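Local coordinates for kinesin-like protein (Caenorhabditis elegans, PDB 5X3E) that probably moves along microtubules by binding and hydrolysing ATP, as a kinesin-6 motor whose head is captured here in the nucleotide-free state, at residues E37-Y45 / F83-Q93; N113-S124 / N402-N412. All coordinates share one frame; numbering follows the deposited sequence.

Overall arrangement
The chain first lays down strand 37-42, leaves the central sheet to lay down three strands of a small antiparallel sheet (52-54, 59-62 and 79-82), and returns at residues 83-93, where contact 1 closes this short loop. Helix 93-109 then leads into strand 114-119 and the probable P-loop. Contact 2 is sealed only when residues 402-412 arrive after most of the motor domain has been built. The two loops follow one another in series and neither nest nor cross. In space they join: strand 404-411 lies between 37-42 and 114-119, giving the parallel order 86-87, 37-42, 404-411, 114-119. A salt bridge from E37 to R406 and packing of C43 on N412 tie the contacts together.

Contact 1 (E37-Y45 / F83-Q93)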
loop_
_atom_site.group_PDB
_atom_site.type_symbol
_atom_site.label_atom_id
_atom_site.label_comp_id
_atom_site.label_asym_id
_atom_site.label_seq_id
_atom_site.Cartn_x
_atom_site.Cartn_y
_atom_site.Cartn_z
ATOM N N GLU A 37 -8.876 7.906 -7.520
ATOM C CA GLU A 37 -8.198 8.343 -8.728
ATOM C C GLU A 37 -7.420 7.173 -9.309
ATOM O O GLU A 37 -6.833 6.377 -8.570
ATOM C CB GLU A 37 -7.253 9.518 -8.455
ATOM C CG GLU A 37 -6.714 10.167 -9.721
ATOM C CD GLU A 37 -5.594 11.160 -9.462
ATOM O OE1 GLU A 37 -5.465 12.115 -10.256
ATOM O OE2 GLU A 37 -4.858 11.005 -8.463
ATOM N N VAL A 38 -7.434 7.066 -10.632
ATOM C CA VAL A 38 -6.666 6.058 -11.348
ATOM C C VAL A 38 -5.691 6.780 -12.263
ATOM O O VAL A 38 -6.100 7.617 -13.079
ATOM C CB VAL A 38 -7.567 5.109 -12.153
ATOM C CG1 VAL A 38 -6.727 4.073 -12.871
ATOM C CG2 VAL A 38 -8.567 4.436 -11.235
ATOM N N VAL A 39 -4.404 6.463 -12.125
ATOM C CA VAL A 39 -3.372 7.031 -12.979
ATOM C C VAL A 39 -2.661 5.881 -13.679
ATOM O O VAL A 39 -2.740 4.720 -13.267
ATOM C CB VAL A 39 -2.362 7.907 -12.209
ATOM C CG1 VAL A 39 -3.086 8.954 -11.373
ATOM C CG2 VAL A 39 -1.444 7.046 -11.351
ATOM N N CYS A 40 -1.978 6.216 -14.764
ATOM C CA CYS A 40 -1.346 5.226 -15.620
ATOM C C CYS A 40 0.098 5.638 -15.881
ATOM O O CYS A 40 0.390 6.826 -16.049
ATOM C CB CYS A 40 -2.128 5.074 -16.931
ATOM S SG CYS A 40 -1.465 3.856 -18.073
ATOM N N ARG A 41 0.999 4.655 -15.904
ATOM C CA ARG A 41 2.424 4.911 -16.089
ATOM C C ARG A 41 2.977 3.984 -17.160
ATOM O O ARG A 41 2.934 2.759 -17.006
ATOM C CB ARG A 41 3.211 4.731 -14.790
ATOM C CG ARG A 41 4.690 4.999 -14.984
ATOM C CD ARG A 41 5.513 4.652 -13.765
ATOM N NE ARG A 41 6.800 5.338 -13.800
ATOM C CZ ARG A 41 7.766 5.162 -12.908
ATOM N NH1 ARG A 41 7.596 4.313 -11.905
ATOM N NH2 ARG A 41 8.904 5.834 -13.020
ATOM N N LEU A 42 3.520 4.576 -18.225
ATOM C CA LEU A 42 4.146 3.806 -19.291
ATOM C C LEU A 42 5.602 3.512 -18.936
ATOM O O LEU A 42 6.332 4.402 -18.483
ATOM C CB LEU A 42 4.094 4.583 -20.611
ATOM C CG LEU A 42 2.783 5.199 -21.114
ATOM C CD1 LEU A 42 2.901 5.558 -22.596
ATOM C CD2 LEU A 42 1.582 4.326 -20.855
ATOM N N CYS A 43 6.025 2.276 -19.144
ATOM C CA CYS A 43 7.427 1.954 -18.935
ATOM C C CYS A 43 8.229 2.285 -20.197
ATOM O O CYS A 43 7.656 2.499 -21.269
ATOM C CB CYS A 43 7.582 0.480 -18.576
ATOM S SG CYS A 43 6.918 -0.618 -19.816
ATOM N N PRO A 44 9.559 2.355 -20.096
ATOM C CA PRO A 44 10.367 2.614 -21.296
ATOM C C PRO A 44 10.159 1.547 -22.367
ATOM O O PRO A 44 10.080 0.352 -22.074
ATOM C CB PRO A 44 11.806 2.615 -20.763
ATOM C CG PRO A 44 11.726 1.983 -19.394
ATOM C CD PRO A 44 10.387 2.378 -18.877
ATOM N N TYR A 45 10.056 2.001 -23.619
ATOM C CA TYR A 45 9.827 1.129 -24.771
ATOM C C TYR A 45 10.636 1.636 -25.958
ATOM O O TYR A 45 10.342 2.708 -26.499
ATOM C CB TYR A 45 8.343 1.056 -25.126
ATOM C CG TYR A 45 8.071 0.369 -26.446
ATOM C CD1 TYR A 45 8.442 -0.950 -26.657
ATOM C CD2 TYR A 45 7.440 1.045 -27.484
ATOM C CE1 TYR A 45 8.199 -1.577 -27.859
ATOM C CE2 TYR A 45 7.189 0.425 -28.690
ATOM C CZ TYR A 45 7.568 -0.888 -28.871
ATOM O OH TYR A 45 7.322 -1.504 -30.077
ATOM N N PHE A 83 -7.492 8.989 -17.804
ATOM C CA PHE A 83 -7.055 8.816 -16.429
ATOM C C PHE A 83 -6.842 10.183 -15.794
ATOM O O PHE A 83 -6.775 11.208 -16.479
ATOM C CB PHE A 83 -5.756 8.002 -16.359
ATOM C CG PHE A 83 -5.872 6.626 -16.935
ATOM C CD1 PHE A 83 -6.330 5.574 -16.161
ATOM C CD2 PHE A 83 -5.521 6.382 -18.252
ATOM C CE1 PHE A 83 -6.434 4.304 -16.689
ATOM C CE2 PHE A 83 -5.623 5.116 -18.785
ATOM C CZ PHE A 83 -6.083 4.076 -18.002
ATOM N N GLY A 84 -6.726 10.195 -14.468
ATOM C CA GLY A 84 -6.430 11.435 -13.777
ATOM C C GLY A 84 -5.088 12.024 -14.150
ATOM O O GLY A 84 -4.895 13.238 -14.027
ATOM N N ARG A 85 -4.160 11.191 -14.617
ATOM C CA ARG A 85 -2.828 11.608 -15.031
ATOM C C ARG A 85 -2.169 10.434 -15.742
ATOM O O ARG A 85 -2.338 9.285 -15.325
ATOM C CB ARG A 85 -1.984 12.054 -13.826
ATOM C CG ARG A 85 -0.502 12.238 -14.140
ATOM C CD ARG A 85 -0.252 13.473 -15.003
ATOM N NE ARG A 85 1.142 13.564 -15.431
ATOM C CZ ARG A 85 2.123 14.134 -14.737
ATOM N NH1 ARG A 85 1.883 14.686 -13.551
ATOM N NH2 ARG A 85 3.354 14.148 -15.233
ATOM N N VAL A 86 -1.443 10.721 -16.820
ATOM C CA VAL A 86 -0.699 9.704 -17.557
ATOM C C VAL A 86 0.779 10.054 -17.485
ATOM O O VAL A 86 1.179 11.158 -17.873
ATOM C CB VAL A 86 -1.160 9.585 -19.019
ATOM C CG1 VAL A 86 -0.296 8.567 -19.759
ATOM C CG2 VAL A 86 -2.626 9.181 -19.093
ATOM N N PHE A 87 1.581 9.129 -16.966
ATOM C CA PHE A 87 3.029 9.276 -16.960
ATOM C C PHE A 87 3.630 8.588 -18.174
ATOM O O PHE A 87 3.205 7.495 -18.554
ATOM C CB PHE A 87 3.642 8.684 -15.692
ATOM C CG PHE A 87 3.110 9.280 -14.422
ATOM C CD1 PHE A 87 3.598 10.490 -13.956
ATOM C CD2 PHE A 87 2.138 8.623 -13.685
ATOM C CE1 PHE A 87 3.118 11.039 -12.788
ATOM C CE2 PHE A 87 1.656 9.167 -12.517
ATOM C CZ PHE A 87 2.146 10.377 -12.067
ATOM N N SER A 88 4.622 9.238 -18.780
ATOM C CA SER A 88 5.347 8.707 -19.921
ATOM C C SER A 88 6.679 8.122 -19.456
ATOM O O SER A 88 6.987 8.086 -18.261
ATOM C CB SER A 88 5.548 9.794 -20.976
ATOM O OG SER A 88 6.390 10.823 -20.488
ATOM N N GLU A 89 7.482 7.657 -20.420
ATOM C CA GLU A 89 8.812 7.147 -20.096
ATOM C C GLU A 89 9.704 8.221 -19.487
ATOM O O GLU A 89 10.628 7.908 -18.729
ATOM C CB GLU A 89 9.482 6.587 -21.350
ATOM C CG GLU A 89 8.597 5.700 -22.205
ATOM C CD GLU A 89 9.302 5.249 -23.472
ATOM O OE1 GLU A 89 8.692 4.493 -24.259
ATOM O OE2 GLU A 89 10.470 5.649 -23.674
ATOM N N ASN A 90 9.441 9.488 -19.798
ATOM C CA ASN A 90 10.300 10.555 -19.313
ATOM C C ASN A 90 10.036 10.895 -17.851
ATOM O O ASN A 90 10.937 11.386 -17.161
ATOM C CB ASN A 90 10.127 11.788 -20.192
ATOM C CG ASN A 90 10.372 11.490 -21.657
ATOM O OD1 ASN A 90 9.452 11.544 -22.476
ATOM N ND2 ASN A 90 11.616 11.171 -21.995
ATOM N N ASP A 91 8.824 10.646 -17.363
ATOM C CA ASP A 91 8.484 10.948 -15.977
ATOM C C ASP A 91 9.226 9.988 -15.051
ATOM O O ASP A 91 8.974 8.779 -15.068
ATOM C CB ASP A 91 6.974 10.854 -15.773
ATOM C CG ASP A 91 6.218 11.984 -16.454
ATOM O OD1 ASP A 91 6.558 13.163 -16.227
ATOM O OD2 ASP A 91 5.280 11.691 -17.225
ATOM N N GLY A 92 10.131 10.524 -14.227
ATOM C CA GLY A 92 10.943 9.709 -13.346
ATOM C C GLY A 92 10.257 9.392 -12.018
ATOM O O GLY A 92 9.102 9.740 -11.777
ATOM N N GLN A 93 11.008 8.710 -11.149
ATOM C CA GLN A 93 10.456 8.250 -9.876
ATOM C C GLN A 93 9.980 9.420 -9.026
ATOM O O GLN A 93 8.887 9.379 -8.445
ATOM C CB GLN A 93 11.507 7.447 -9.112
ATOM C CG GLN A 93 12.019 6.217 -9.825
ATOM C CD GLN A 93 11.019 5.089 -9.844
ATOM O OE1 GLN A 93 9.952 5.191 -10.449
ATOM N NE2 GLN A 93 11.359 3.999 -9.172
#
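C40 and F83 illustrate how a short edge pairing can be packed closely on one flank and loosely on another. C40 CB sits over the middle of the F83 ring, 3.9 Å from its centroid and 12° off the ring normal, with its sulfur farther above the same face. At the ring's edge V38 CG1 comes within 3.6 Å of F83 CD1. Parallel backbone bonds hold these groups together: G84 N gives to V38 O, C40 N to R85 O, C40 O accepts from F87 N at 2.8 Å, and F87 O takes L42 N. On the opposite sheet face V39 CG2 meets the edge of the F87 ring at CE2, 3.9 Å away, while R85 CG lies over that ring's face. R41 runs past F87 CB fully extended, with CG anti to the backbone N (chi1 -180°), and this reach brings its guanidinium end-on to Q93. NH1 (2.9 Å) and NH2 (2.8 Å) both grip Q93 OE1, the two planes only 26° apart. T129 also binds R41 NH1, and Y128 and G138 hold the amide nitrogen of Q93.

The solvent side is slacker. E89 stretches along C43 and P44 to accept a weak bond from Y45 N, 2.9 Å from its OE1, and E37 OE1 passes G84 CA while its charge is met by R99 and R406. The whole is an outer parallel strand pair of a kinesin P-loop NTPase core; R41 to P44 probably occupy the place of the RxRP motif that borders the adenine in other kinesins, with C43 where its second arginine would be.

Contact 2 (N113-S124 / N402-N412); sequences NSLLFTYGVTGS and NGKIRMVICVN
L115 straddles I405 in a parallel ladder, its O taking R406 N at 2.8 Å and its N giving to K404 O, a pattern that repeats from N113 to C410. Seven backbone bonds in all pass back and forth, the last from C410 N to Y119 O at 2.7 Å. Strands 114-119 and 404-411 run only 11° apart.

Apolar packing follows the two faces. On one, I409 bends at its second torsion (chi2 -63°), which carries CD1 alongside Y119 to 3.6 Å from its CB. F117 takes I405 CG2 at its ring edge, 4.1 Å from CE2, and L115 CD1 over a face, while M407 SD makes an oblique Met-aromatic contact with the same ring. On the other face L116 CD2 reaches V408 CG2.

Polar side-chain and water contacts finish the C-terminal end. A water links V121 N to C410 O. N412 ND2 gives to G123 O at 3.1 Å, nearly in its own amide plane, and N412 OD1 accepts from K414 N. With an alanine here in place of N412, the G123 carbonyl and K414 N would probably both lose a partner, leaving the V121-S124 turn freer to move.

G120 begins a probable P-loop. Strand 325-333 flanks 114-119 and strand 37-42 flanks 404-411; helix 93-109 covers S114, L116 and K404 and takes the guanidinium of R406 through D103 and T100, while F427 meets Y119 edge-to-face on the other side of the sheet.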
loop_
_atom_site.group_PDB
_atom_site.type_symbol
_atom_site.label_atom_id
_atom_site.label_comp_id
_atom_site.label_asym_id
_atom_site.label_seq_id
_atom_site.Cartn_x
_atom_site.Cartn_y
_atom_site.Cartn_z
ATOM N N ASN A 113 -6.986 7.736 6.311
ATOM C CA ASN A 113 -6.418 6.539 5.708
ATOM C C ASN A 113 -6.270 6.687 4.199
ATOM O O ASN A 113 -6.989 7.447 3.544
ATOM C CB ASN A 113 -7.268 5.312 6.022
ATOM C CG ASN A 113 -7.288 4.992 7.495
ATOM O OD1 ASN A 113 -6.382 5.381 8.233
ATOM N ND2 ASN A 113 -8.307 4.264 7.931
ATOM N N SER A 114 -5.324 5.926 3.651
ATOM C CA SER A 114 -4.992 5.998 2.238
ATOM C C SER A 114 -4.647 4.605 1.734
ATOM O O SER A 114 -4.106 3.780 2.475
ATOM C CB SER A 114 -3.806 6.948 1.995
ATOM O OG SER A 114 -3.977 8.164 2.705
ATOM N N LEU A 115 -4.948 4.361 0.459
ATOM C CA LEU A 115 -4.703 3.071 -0.176
ATOM C C LEU A 115 -4.147 3.294 -1.575
ATOM O O LEU A 115 -4.693 4.092 -2.342
ATOM C CB LEU A 115 -5.993 2.241 -0.239
ATOM C CG LEU A 115 -5.973 0.924 -1.015
ATOM C CD1 LEU A 115 -4.902 -0.010 -0.485
ATOM C CD2 LEU A 115 -7.336 0.263 -0.925
ATOM N N LEU A 116 -3.066 2.590 -1.907
ATOM C CA LEU A 116 -2.416 2.739 -3.205
ATOM C C LEU A 116 -2.122 1.366 -3.793
ATOM O O LEU A 116 -1.460 0.543 -3.150
ATOM C CB LEU A 116 -1.132 3.560 -3.083
ATOM C CG LEU A 116 -0.480 4.140 -4.344
ATOM C CD1 LEU A 116 0.384 5.268 -3.895
ATOM C CD2 LEU A 116 0.363 3.129 -5.113
ATOM N N PHE A 117 -2.619 1.122 -5.006
ATOM C CA PHE A 117 -2.354 -0.095 -5.760
ATOM C C PHE A 117 -1.404 0.194 -6.916
ATOM O O PHE A 117 -1.456 1.264 -7.527
ATOM C CB PHE A 117 -3.631 -0.690 -6.359
ATOM C CG PHE A 117 -4.659 -1.105 -5.357
ATOM C CD1 PHE A 117 -4.562 -2.328 -4.709
ATOM C CD2 PHE A 117 -5.756 -0.301 -5.110
ATOM C CE1 PHE A 117 -5.527 -2.726 -3.801
ATOM C CE2 PHE A 117 -6.720 -0.691 -4.210
ATOM C CZ PHE A 117 -6.608 -1.908 -3.552
ATOM N N THR A 118 -0.555 -0.780 -7.231
ATOM C CA THR A 118 0.110 -0.845 -8.528
ATOM C C THR A 118 -0.430 -2.060 -9.271
ATOM O O THR A 118 -0.420 -3.174 -8.738
ATOM C CB THR A 118 1.640 -0.920 -8.398
ATOM O OG1 THR A 118 2.018 -2.018 -7.560
ATOM C CG2 THR A 118 2.193 0.371 -7.819
ATOM N N TYR A 119 -0.927 -1.833 -10.484
ATOM C CA TYR A 119 -1.595 -2.849 -11.286
ATOM C C TYR A 119 -0.894 -2.992 -12.632
ATOM O O TYR A 119 -0.292 -2.039 -13.133
ATOM C CB TYR A 119 -3.069 -2.477 -11.493
ATOM C CG TYR A 119 -3.881 -3.497 -12.252
ATOM C CD1 TYR A 119 -4.579 -4.490 -11.582
ATOM C CD2 TYR A 119 -3.961 -3.459 -13.638
ATOM C CE1 TYR A 119 -5.324 -5.427 -12.269
ATOM C CE2 TYR A 119 -4.701 -4.393 -14.334
ATOM C CZ TYR A 119 -5.382 -5.374 -13.643
ATOM O OH TYR A 119 -6.128 -6.307 -14.324
ATOM N N GLY A 120 -0.955 -4.183 -13.208
ATOM C CA GLY A 120 -0.442 -4.378 -14.552
ATOM C C GLY A 120 0.084 -5.784 -14.761
ATOM O O GLY A 120 -0.040 -6.658 -13.908
ATOM N N VAL A 121 0.632 -5.993 -15.958
ATOM C CA VAL A 121 1.247 -7.257 -16.355
ATOM C C VAL A 121 2.624 -7.370 -15.705
ATOM O O VAL A 121 3.136 -6.394 -15.147
ATOM C CB VAL A 121 1.344 -7.355 -17.889
ATOM C CG1 VAL A 121 1.524 -8.792 -18.341
ATOM C CG2 VAL A 121 0.112 -6.763 -18.530
ATOM N N THR A 122 3.211 -8.566 -15.735
ATOM C CA THR A 122 4.618 -8.725 -15.382
ATOM C C THR A 122 5.499 -8.042 -16.426
ATOM O O THR A 122 5.177 -8.027 -17.618
ATOM C CB THR A 122 4.984 -10.205 -15.265
ATOM O OG1 THR A 122 4.011 -10.876 -14.457
ATOM C CG2 THR A 122 6.355 -10.371 -14.627
ATOM N N GLY A 123 6.604 -7.452 -15.969
ATOM C CA GLY A 123 7.462 -6.703 -16.865
ATOM C C GLY A 123 6.887 -5.361 -17.289
ATOM O O GLY A 123 7.301 -4.817 -18.305
ATOM N N SER A 124 5.949 -4.819 -16.520
ATOM C CA SER A 124 5.249 -3.591 -16.855
ATOM C C SER A 124 5.760 -2.368 -16.095
ATOM O O SER A 124 5.299 -1.253 -16.352
ATOM C CB SER A 124 3.750 -3.787 -16.575
ATOM O OG SER A 124 3.014 -2.595 -16.706
ATOM N N ASN A 402 -14.365 4.942 2.559
ATOM C CA ASN A 402 -13.686 5.492 3.724
ATOM C C ASN A 402 -12.197 5.585 3.419
ATOM O O ASN A 402 -11.540 4.563 3.206
ATOM C CB ASN A 402 -13.926 4.659 4.982
ATOM C CG ASN A 402 -13.378 5.333 6.231
ATOM O OD1 ASN A 402 -12.289 5.005 6.707
ATOM N ND2 ASN A 402 -14.129 6.293 6.759
ATOM N N GLY A 403 -11.678 6.801 3.400
ATOM C CA GLY A 403 -10.289 7.044 3.064
ATOM C C GLY A 403 -10.116 7.420 1.608
ATOM O O GLY A 403 -11.073 7.685 0.876
ATOM N N LYS A 404 -8.859 7.409 1.176
ATOM C CA LYS A 404 -8.484 7.804 -0.175
ATOM C C LYS A 404 -7.836 6.637 -0.908
ATOM O O LYS A 404 -6.921 6.001 -0.375
ATOM C CB LYS A 404 -7.530 9.005 -0.139
ATOM C CG LYS A 404 -6.941 9.386 -1.478
ATOM C CD LYS A 404 -7.947 10.084 -2.374
ATOM C CE LYS A 404 -7.266 10.604 -3.633
ATOM N NZ LYS A 404 -8.170 11.424 -4.483
ATOM N N ILE A 405 -8.314 6.351 -2.116
ATOM C CA ILE A 405 -7.797 5.264 -2.939
ATOM C C ILE A 405 -7.176 5.863 -4.192
ATOM O O ILE A 405 -7.809 6.673 -4.881
ATOM C CB ILE A 405 -8.893 4.251 -3.320
ATOM C CG1 ILE A 405 -9.605 3.712 -2.085
ATOM C CG2 ILE A 405 -8.304 3.100 -4.128
ATOM C CD1 ILE A 405 -10.692 2.714 -2.433
ATOM N N ARG A 406 -5.939 5.475 -4.489
ATOM C CA ARG A 406 -5.320 5.799 -5.769
ATOM C C ARG A 406 -4.777 4.521 -6.390
ATOM O O ARG A 406 -4.033 3.777 -5.741
ATOM C CB ARG A 406 -4.195 6.837 -5.623
ATOM C CG ARG A 406 -3.435 7.086 -6.925
ATOM C CD ARG A 406 -2.592 8.368 -6.909
ATOM N NE ARG A 406 -3.392 9.577 -6.718
ATOM C CZ ARG A 406 -3.340 10.348 -5.636
ATOM N NH1 ARG A 406 -2.513 10.048 -4.643
ATOM N NH2 ARG A 406 -4.106 11.426 -5.548
ATOM N N MET A 407 -5.124 4.285 -7.650
ATOM C CA MET A 407 -4.640 3.127 -8.384
ATOM C C MET A 407 -3.678 3.582 -9.474
ATOM O O MET A 407 -3.970 4.521 -10.226
ATOM C CB MET A 407 -5.800 2.334 -8.992
ATOM C CG MET A 407 -5.348 1.128 -9.802
ATOM S SD MET A 407 -6.483 -0.267 -9.669
ATOM C CE MET A 407 -8.038 0.602 -9.500
ATOM N N VAL A 408 -2.528 2.923 -9.539
ATOM C CA VAL A 408 -1.501 3.201 -10.533
ATOM C C VAL A 408 -1.485 2.033 -11.510
ATOM O O VAL A 408 -1.017 0.937 -11.173
ATOM C CB VAL A 408 -0.125 3.405 -9.889
ATOM C CG1 VAL A 408 0.918 3.667 -10.956
ATOM C CG2 VAL A 408 -0.179 4.543 -8.884
ATOM N N ILE A 409 -2.015 2.253 -12.709
ATOM C CA ILE A 409 -2.021 1.243 -13.760
ATOM C C ILE A 409 -0.697 1.330 -14.508
ATOM O O ILE A 409 -0.440 2.301 -15.221
ATOM C CB ILE A 409 -3.205 1.427 -14.716
ATOM C CG1 ILE A 409 -4.520 1.434 -13.944
ATOM C CG2 ILE A 409 -3.217 0.326 -15.765
ATOM C CD1 ILE A 409 -4.802 0.143 -13.239
ATOM N N CYS A 410 0.145 0.317 -14.344
ATOM C CA CYS A 410 1.388 0.216 -15.097
ATOM C C CYS A 410 1.131 -0.592 -16.363
ATOM O O CYS A 410 0.583 -1.697 -16.296
ATOM C CB CYS A 410 2.471 -0.449 -14.245
ATOM S SG CYS A 410 2.915 0.491 -12.753
ATOM N N VAL A 411 1.539 -0.059 -17.512
ATOM C CA VAL A 411 1.310 -0.728 -18.790
ATOM C C VAL A 411 2.579 -0.671 -19.629
ATOM O O VAL A 411 3.321 0.316 -19.590
ATOM C CB VAL A 411 0.124 -0.122 -19.569
ATOM C CG1 VAL A 411 -1.201 -0.435 -18.881
ATOM C CG2 VAL A 411 0.302 1.359 -19.723
ATOM N N ASN A 412 2.831 -1.741 -20.386
ATOM C CA ASN A 412 3.966 -1.789 -21.289
ATOM C C ASN A 412 3.514 -1.461 -22.701
ATOM O O ASN A 412 2.605 -2.126 -23.220
ATOM C CB ASN A 412 4.627 -3.163 -21.251
ATOM C CG ASN A 412 6.016 -3.164 -21.875
ATOM O OD1 ASN A 412 6.240 -2.563 -22.926
ATOM N ND2 ASN A 412 6.960 -3.823 -21.214
HETATM O O HOH W 1 -10.357 7.725 6.815
HETATM O O HOH W 2 -0.523 -3.876 -17.594
#